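Local structure of cytochrome P450 (Zobellia galactanivorans, 6G5O) at residues A[194-199]-A[208-213]; A[64-69]-A[171-176]. The protein belongs to the cytochrome P450 superfamily of haem proteins and holds a protoporphyrin IX containing iron within a largely helical fold. All blocks are in the same frame, centred on the assembly; numbering follows the deposited sequence.

Contact 1. Residues A[194-199]-A[208-213]; sequences VLLNSE and EEVKGV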
ATOM      1  N   VAL A 194      21.676   0.507   9.329  1.00 28.88           N
ATOM      2  CA  VAL A 194      22.039   1.009   8.029  1.00 28.20           C
ATOM      3  C   VAL A 194      21.660   2.487   7.832  1.00 27.04           C
ATOM      4  O   VAL A 194      22.402   3.216   7.227  1.00 24.59           O
ATOM      5  CB  VAL A 194      21.379   0.197   6.895  1.00 27.88           C
ATOM      6  CG1 VAL A 194      21.680   0.828   5.540  1.00 28.93           C
ATOM      7  CG2 VAL A 194      21.900  -1.243   6.911  1.00 28.74           C
ATOM      8  N   LEU A 195      20.468   2.883   8.255  1.00 25.27           N
ATOM      9  CA  LEU A 195      20.040   4.260   8.090  1.00 27.15           C
ATOM     10  C   LEU A 195      20.912   5.219   8.930  1.00 29.43           C
ATOM     11  O   LEU A 195      21.363   6.233   8.394  1.00 28.99           O
ATOM     12  CB  LEU A 195      18.555   4.427   8.413  1.00 26.29           C
ATOM     13  CG  LEU A 195      17.573   3.789   7.411  1.00 25.00           C
ATOM     14  CD1 LEU A 195      16.161   4.003   7.887  1.00 24.72           C
ATOM     15  CD2 LEU A 195      17.722   4.390   6.029  1.00 24.49           C
ATOM     16  N   LEU A 196      21.213   4.829  10.172  1.00 27.99           N
ATOM     17  CA  LEU A 196      22.049   5.642  11.063  1.00 35.36           C
ATOM     18  C   LEU A 196      23.460   5.840  10.543  1.00 36.03           C
ATOM     19  O   LEU A 196      24.089   6.831  10.857  1.00 35.24           O
ATOM     20  CB  LEU A 196      22.107   5.047  12.480  1.00 33.97           C
ATOM     21  CG  LEU A 196      20.789   5.170  13.238  1.00 34.84           C
ATOM     22  CD1 LEU A 196      20.733   4.165  14.382  1.00 36.63           C
ATOM     23  CD2 LEU A 196      20.618   6.589  13.750  1.00 35.84           C
ATOM     24  N   ASN A 197      23.935   4.900   9.738  1.00 34.65           N
ATOM     25  CA  ASN A 197      25.223   5.005   9.084  1.00 35.01           C
ATOM     26  C   ASN A 197      25.157   5.586   7.663  1.00 31.98           C
ATOM     27  O   ASN A 197      26.168   5.732   7.041  1.00 38.53           O
ATOM     28  CB  ASN A 197      25.846   3.599   9.053  1.00 39.98           C
ATOM     29  CG  ASN A 197      27.329   3.613   8.825  1.00 42.95           C
ATOM     30  OD1 ASN A 197      28.073   4.353   9.486  1.00 39.65           O
ATOM     31  ND2 ASN A 197      27.776   2.767   7.908  1.00 40.01           N
ATOM     32  N   SER A 198      23.989   5.916   7.135  1.00 32.86           N
ATOM     33  CA  SER A 198      23.899   6.486   5.791  1.00 34.44           C
ATOM     34  C   SER A 198      24.103   8.004   5.809  1.00 36.67           C
ATOM     35  O   SER A 198      23.942   8.644   6.834  1.00 34.35           O
ATOM     36  CB  SER A 198      22.540   6.190   5.172  1.00 33.69           C
ATOM     37  OG  SER A 198      22.247   4.840   5.289  1.00 34.19           O
ATOM     38  N   GLU A 199      24.392   8.577   4.645  1.00 40.34           N
ATOM     39  CA  GLU A 199      24.807   9.981   4.566  1.00 41.32           C
ATOM     40  C   GLU A 199      23.962  10.831   3.659  1.00 38.15           C
ATOM     41  O   GLU A 199      23.628  10.414   2.548  1.00 32.20           O
ATOM     42  CB  GLU A 199      26.244  10.066   4.088  1.00 44.81           C
ATOM     43  CG  GLU A 199      27.173   9.242   4.946  1.00 49.98           C
ATOM     44  CD  GLU A 199      28.624   9.584   4.724  1.00 55.07           C
ATOM     45  OE1 GLU A 199      28.964   9.992   3.575  1.00 51.93           O
ATOM     46  OE2 GLU A 199      29.396   9.437   5.713  1.00 55.79           O
ATOM     47  N   GLU A 208      16.107  11.507  14.421  1.00 30.06           N
ATOM     48  CA  GLU A 208      14.842  12.058  13.966  1.00 31.28           C
ATOM     49  C   GLU A 208      14.560  11.745  12.496  1.00 29.84           C
ATOM     50  O   GLU A 208      13.390  11.485  12.127  1.00 31.24           O
ATOM     51  CB  GLU A 208      14.784  13.582  14.190  1.00 36.01           C
ATOM     52  CG  GLU A 208      13.500  14.319  13.749  1.00 43.26           C
ATOM     53  CD  GLU A 208      12.256  14.060  14.644  1.00 54.77           C
ATOM     54  OE1 GLU A 208      12.296  13.177  15.543  1.00 58.65           O
ATOM     55  OE2 GLU A 208      11.219  14.759  14.454  1.00 61.47           O
ATOM     56  N   GLU A 209      15.588  11.819  11.658  1.00 26.62           N
ATOM     57  CA  GLU A 209      15.429  11.459  10.248  1.00 26.39           C
ATOM     58  C   GLU A 209      15.180   9.957  10.108  1.00 24.08           C
ATOM     59  O   GLU A 209      14.347   9.566   9.345  1.00 28.31           O
ATOM     60  CB  GLU A 209      16.636  11.888   9.428  1.00 25.69           C
ATOM     61  CG  GLU A 209      16.632  13.388   9.140  1.00 26.29           C
ATOM     62  CD  GLU A 209      17.996  13.889   8.729  1.00 26.87           C
ATOM     63  OE1 GLU A 209      18.946  13.585   9.461  1.00 25.64           O
ATOM     64  OE2 GLU A 209      18.144  14.524   7.657  1.00 31.14           O
ATOM     65  N   VAL A 210      15.874   9.136  10.873  1.00 25.78           N
ATOM     66  CA  VAL A 210      15.705   7.687  10.796  1.00 27.16           C
ATOM     67  C   VAL A 210      14.292   7.354  11.210  1.00 27.54           C
ATOM     68  O   VAL A 210      13.655   6.524  10.588  1.00 29.63           O
ATOM     69  CB  VAL A 210      16.776   6.953  11.650  1.00 26.53           C
ATOM     70  CG1 VAL A 210      16.531   5.432  11.739  1.00 27.28           C
ATOM     71  CG2 VAL A 210      18.136   7.199  11.035  1.00 26.84           C
ATOM     72  N   LYS A 211      13.774   8.054  12.214  1.00 29.19           N
ATOM     73  CA  LYS A 211      12.437   7.790  12.694  1.00 29.87           C
ATOM     74  C   LYS A 211      11.406   8.131  11.612  1.00 30.02           C
ATOM     75  O   LYS A 211      10.405   7.427  11.431  1.00 26.75           O
ATOM     76  CB  LYS A 211      12.181   8.604  13.962  1.00 31.64           C
ATOM     77  CG  LYS A 211      10.805   8.425  14.576  1.00 33.07           C
ATOM     78  CD  LYS A 211      10.637   9.314  15.798  1.00 38.47           C
ATOM     79  CE  LYS A 211       9.216   9.230  16.363  1.00 42.57           C
ATOM     80  NZ  LYS A 211       9.112   9.816  17.725  1.00 46.82           N
ATOM     81  N   GLY A 212      11.667   9.235  10.908  1.00 29.58           N
ATOM     82  CA  GLY A 212      10.894   9.648   9.738  1.00 29.28           C
ATOM     83  C   GLY A 212      10.753   8.574   8.639  1.00 28.26           C
ATOM     84  O   GLY A 212       9.664   8.384   8.088  1.00 25.75           O
ATOM     85  N   VAL A 213      11.838   7.865   8.359  1.00 25.92           N
ATOM     86  CA  VAL A 213      11.811   6.795   7.399  1.00 26.53           C
ATOM     87  C   VAL A 213      11.111   5.560   7.962  1.00 26.16           C
ATOM     88  O   VAL A 213      10.359   4.883   7.259  1.00 22.18           O
ATOM     89  CB  VAL A 213      13.245   6.377   6.996  1.00 27.18           C
ATOM     90  CG1 VAL A 213      13.200   5.220   5.978  1.00 25.68           C
ATOM     91  CG2 VAL A 213      14.002   7.587   6.436  1.00 26.44           C
TER
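Leu195 and Val210 meet where the end of helix 191-196 lies against helix 207-220. Their CA atoms are the nearest CA pair, 6.2 Å apart. Leu195 can be followed outward. Its CB sits 3.8 Å from Val210 CG2 and only slightly farther from Val210 CG1, so it faces both branches of the valine. CG turns to the side of the backbone N (chi1 -70°) and the chain then extends. This carries CD1 on to Val213, one turn further along helix 207-220. There CD1 meets Val213 CG1 tip to tip at 3.7 Å. Leu196 comes in differently. Its CB does not aim at the other helix, but its end swings closer, and it crosses Val210 at about a right angle. Leu196 CD2 lies 3.7 Å from Val210 CG2, so Val210 CG2 packs against both leucines. The contact is purely apolar and mostly buried. Beyond Leu196 the chain leaves the helix, and Ser198 OG makes a short hydrogen bond to Val194 O, 2.5 Å. The chain then passes to the short strands 199-200 and 203-204, between the two helices. Other helices close round the apolar patch. Helix 79-92 packs on Leu195 through Val87, while helix 169-185 places Ala183 on Leu196 and Ile180 on Val210.

Contact 2. Residues A[64-69]-A[171-176]; sequences DIRDTR and ILYHYI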
ATOM      1  N   ASP A  64      -2.744  16.116  14.483  1.00 52.63           N
ATOM      2  CA  ASP A  64      -2.980  16.148  15.906  1.00 58.33           C
ATOM      3  C   ASP A  64      -2.367  14.955  16.611  1.00 58.26           C
ATOM      4  O   ASP A  64      -2.289  14.951  17.848  1.00 58.53           O
ATOM      5  CB  ASP A  64      -4.490  16.268  16.198  1.00 61.53           C
ATOM      6  CG  ASP A  64      -5.045  17.672  15.862  1.00 65.48           C
ATOM      7  OD1 ASP A  64      -4.230  18.632  15.756  1.00 64.48           O
ATOM      8  OD2 ASP A  64      -6.291  17.806  15.700  1.00 66.90           O
ATOM      9  N   ILE A  65      -1.914  13.963  15.838  1.00 54.30           N
ATOM     10  CA  ILE A  65      -1.354  12.746  16.427  1.00 48.26           C
ATOM     11  C   ILE A  65       0.145  12.591  16.282  1.00 45.95           C
ATOM     12  O   ILE A  65       0.700  11.708  16.916  1.00 48.41           O
ATOM     13  CB  ILE A  65      -2.038  11.448  15.965  1.00 53.41           C
ATOM     14  CG1 ILE A  65      -1.601  11.017  14.545  1.00 58.05           C
ATOM     15  CG2 ILE A  65      -3.543  11.585  16.052  1.00 53.64           C
ATOM     16  CD1 ILE A  65      -2.000   9.587  14.196  1.00 57.54           C
ATOM     17  N   ARG A  66       0.815  13.427  15.495  1.00 43.40           N
ATOM     18  CA  ARG A  66       2.255  13.268  15.344  1.00 43.16           C
ATOM     19  C   ARG A  66       2.937  14.549  14.916  1.00 40.52           C
ATOM     20  O   ARG A  66       2.337  15.386  14.286  1.00 42.56           O
ATOM     21  CB  ARG A  66       2.581  12.123  14.351  1.00 42.86           C
ATOM     22  CG  ARG A  66       2.367  12.434  12.861  1.00 40.14           C
ATOM     23  CD  ARG A  66       2.619  11.165  11.982  1.00 40.66           C
ATOM     24  NE  ARG A  66       2.145  11.250  10.598  1.00 38.12           N
ATOM     25  CZ  ARG A  66       2.754  11.898   9.594  1.00 40.42           C
ATOM     26  NH1 ARG A  66       3.908  12.547   9.784  1.00 40.39           N
ATOM     27  NH2 ARG A  66       2.191  11.906   8.373  1.00 38.24           N
ATOM     28  N   ASP A  67       4.214  14.651  15.266  1.00 42.56           N
ATOM     29  CA  ASP A  67       5.038  15.818  15.028  1.00 42.33           C
ATOM     30  C   ASP A  67       6.161  15.531  14.004  1.00 41.27           C
ATOM     31  O   ASP A  67       6.677  16.431  13.370  1.00 42.68           O
ATOM     32  CB  ASP A  67       5.685  16.229  16.374  1.00 42.22           C
ATOM     33  N   THR A  68       6.567  14.273  13.878  1.00 42.73           N
ATOM     34  CA  THR A  68       7.735  13.897  13.076  1.00 40.63           C
ATOM     35  C   THR A  68       7.463  13.785  11.555  1.00 38.53           C
ATOM     36  O   THR A  68       6.567  13.037  11.105  1.00 39.08           O
ATOM     37  CB  THR A  68       8.256  12.539  13.558  1.00 45.54           C
ATOM     38  OG1 THR A  68       8.471  12.585  14.978  1.00 47.36           O
ATOM     39  CG2 THR A  68       9.549  12.127  12.834  1.00 43.02           C
ATOM     40  N   ARG A  69       8.260  14.517  10.786  1.00 33.05           N
ATOM     41  CA  ARG A  69       8.152  14.570   9.330  1.00 34.58           C
ATOM     42  C   ARG A  69       8.580  13.231   8.719  1.00 32.13           C
ATOM     43  O   ARG A  69       9.671  12.737   8.994  1.00 30.70           O
ATOM     44  CB  ARG A  69       9.049  15.677   8.778  1.00 33.18           C
ATOM     45  CG  ARG A  69       9.100  15.749   7.258  1.00 35.70           C
ATOM     46  CD  ARG A  69       9.865  16.989   6.778  1.00 37.22           C
ATOM     47  NE  ARG A  69       9.259  18.214   7.321  1.00 40.76           N
ATOM     48  CZ  ARG A  69       8.114  18.785   6.907  1.00 42.68           C
ATOM     49  NH1 ARG A  69       7.390  18.298   5.899  1.00 40.75           N
ATOM     50  NH2 ARG A  69       7.673  19.873   7.516  1.00 45.96           N
ATOM     51  N   ILE A 171       2.177   3.962  20.542  1.00 46.02           N
ATOM     52  CA  ILE A 171       2.691   2.613  20.710  1.00 51.98           C
ATOM     53  C   ILE A 171       3.732   2.324  19.634  1.00 50.13           C
ATOM     54  O   ILE A 171       4.825   1.820  19.926  1.00 52.58           O
ATOM     55  CB  ILE A 171       1.575   1.553  20.637  1.00 61.79           C
ATOM     56  CG1 ILE A 171       0.770   1.546  21.960  1.00 73.58           C
ATOM     57  CG2 ILE A 171       2.157   0.163  20.368  1.00 58.50           C
ATOM     58  CD1 ILE A 171      -0.507   2.375  21.936  1.00 76.15           C
ATOM     59  N   LEU A 172       3.383   2.640  18.390  1.00 44.38           N
ATOM     60  CA  LEU A 172       4.320   2.508  17.283  1.00 41.45           C
ATOM     61  C   LEU A 172       5.488   3.492  17.417  1.00 36.13           C
ATOM     62  O   LEU A 172       6.624   3.120  17.223  1.00 33.50           O
ATOM     63  CB  LEU A 172       3.614   2.702  15.926  1.00 40.51           C
ATOM     64  CG  LEU A 172       4.527   2.674  14.691  1.00 41.34           C
ATOM     65  CD1 LEU A 172       5.203   1.300  14.512  1.00 41.12           C
ATOM     66  CD2 LEU A 172       3.758   3.091  13.450  1.00 41.13           C
ATOM     67  N   TYR A 173       5.217   4.743  17.749  1.00 36.46           N
ATOM     68  CA  TYR A 173       6.282   5.743  17.726  1.00 39.67           C
ATOM     69  C   TYR A 173       7.326   5.466  18.805  1.00 40.18           C
ATOM     70  O   TYR A 173       8.521   5.591  18.557  1.00 42.36           O
ATOM     71  CB  TYR A 173       5.748   7.175  17.826  1.00 38.73           C
ATOM     72  CG  TYR A 173       4.685   7.540  16.810  1.00 42.19           C
ATOM     73  CD1 TYR A 173       4.533   6.840  15.585  1.00 43.29           C
ATOM     74  CD2 TYR A 173       3.829   8.625  17.050  1.00 44.53           C
ATOM     75  CE1 TYR A 173       3.541   7.197  14.672  1.00 39.90           C
ATOM     76  CE2 TYR A 173       2.847   8.990  16.137  1.00 44.60           C
ATOM     77  CZ  TYR A 173       2.698   8.274  14.955  1.00 44.15           C
ATOM     78  OH  TYR A 173       1.694   8.656  14.083  1.00 44.59           O
ATOM     79  N   HIS A 174       6.886   5.035  19.975  1.00 42.43           N
ATOM     80  CA  HIS A 174       7.808   4.702  21.065  1.00 44.97           C
ATOM     81  C   HIS A 174       8.594   3.414  20.768  1.00 38.29           C
ATOM     82  O   HIS A 174       9.765   3.324  21.090  1.00 41.31           O
ATOM     83  CB  HIS A 174       7.045   4.599  22.413  1.00 53.02           C
ATOM     84  CG  HIS A 174       7.856   4.015  23.538  1.00 63.29           C
ATOM     85  ND1 HIS A 174       8.623   4.790  24.389  1.00 68.87           N
ATOM     86  CD2 HIS A 174       8.018   2.730  23.948  1.00 66.79           C
ATOM     87  CE1 HIS A 174       9.218   4.007  25.274  1.00 70.18           C
ATOM     88  NE2 HIS A 174       8.872   2.753  25.025  1.00 67.39           N
ATOM     89  N   TYR A 175       7.970   2.426  20.143  1.00 31.57           N
ATOM     90  CA  TYR A 175       8.692   1.230  19.788  1.00 31.73           C
ATOM     91  C   TYR A 175       9.803   1.543  18.764  1.00 29.97           C
ATOM     92  O   TYR A 175      10.899   0.988  18.845  1.00 28.95           O
ATOM     93  CB  TYR A 175       7.718   0.177  19.267  1.00 32.49           C
ATOM     94  CG  TYR A 175       8.357  -0.966  18.540  1.00 31.37           C
ATOM     95  CD1 TYR A 175       8.606  -0.888  17.172  1.00 32.30           C
ATOM     96  CD2 TYR A 175       8.676  -2.136  19.198  1.00 31.94           C
ATOM     97  CE1 TYR A 175       9.149  -1.958  16.476  1.00 32.99           C
ATOM     98  CE2 TYR A 175       9.228  -3.205  18.527  1.00 33.17           C
ATOM     99  CZ  TYR A 175       9.469  -3.116  17.156  1.00 33.82           C
ATOM    100  OH  TYR A 175      10.042  -4.186  16.491  1.00 34.24           O
ATOM    101  N   ILE A 176       9.511   2.430  17.819  1.00 28.81           N
ATOM    102  CA  ILE A 176      10.498   2.845  16.812  1.00 29.82           C
ATOM    103  C   ILE A 176      11.638   3.571  17.513  1.00 28.28           C
ATOM    104  O   ILE A 176      12.794   3.225  17.286  1.00 26.01           O
ATOM    105  CB  ILE A 176       9.892   3.767  15.712  1.00 30.36           C
ATOM    106  CG1 ILE A 176       8.832   3.028  14.887  1.00 31.01           C
ATOM    107  CG2 ILE A 176      10.968   4.343  14.781  1.00 30.16           C
ATOM    108  CD1 ILE A 176       9.371   1.980  13.964  1.00 31.97           C
TER
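Tyr173 reaches out from helix 169-185 and lays the end of its ring against the loop residues Ile65 and Arg66. Its CG lies beside the backbone N (chi1 -53°), and the ring extends to the loop, where its CE2 and OH end makes the contact. Ring atom CE2 touches Ile65 O at 3.6 Å, with the carbonyl oxygen at the ring edge and in its plane. The phenol oxygen meets Arg66. Tyr173 OH lies 3.4 Å from Arg66 CD and 3.6 Å from Arg66 CB, so it touches the aliphatic part of the arginine. It also sits at the edge of the guanidinium, near its plane. Ile65 CG1 and Arg66 CG both lie between the backbone N and the carbonyl carbon. From there the Arg66 chain runs extended to NE and crosses the tyrosine at about a right angle. Its CB faces helix 169-185, while the guanidinium turns off to its acidic partners. In this P450 the loop lies between strand 48-49 and helix 79-92, and the contact joins it to a helix about a hundred residues later in the chain. The Arg66 guanidinium is turned 85° from the ring plane and is held mainly by two salt bridges, NE to Glu62 and NH2 to Glu74. NH1 adds a weak bond to Thr68 O, in the guanidinium plane but bent to 125° at the hydrogen. Ile65 is more exposed and crosses the tyrosine at about a right angle, bringing CD1 to 3.8 Å from Tyr173 OH. On helix 207-220, Val215 also packs against Tyr173.

How the contacts relate
Contacts 1 and 2 lie on the same side of the chain's centre, with their own centres about 15 Å apart. Helix 207-220 bridges them. While Val210 and Val213 serve contact 1, other residues of segment 208-213 meet contact 2. Thr68 CG2 lies 3.5 Å from Glu208 OE2, and Thr68 OG1 is 3.7 Å from Lys211 CE. Lys211 CG also packs on Ile176 CG2 at 4.1 Å. Helix 169-185 is followed in the chain by helix 191-196, and these two successive helices supply one segment each. Neither the Val213 nor the Arg66 side chain touches the haem: that of Val213 is about 7 Å from it and that of Arg66 about 10 Å.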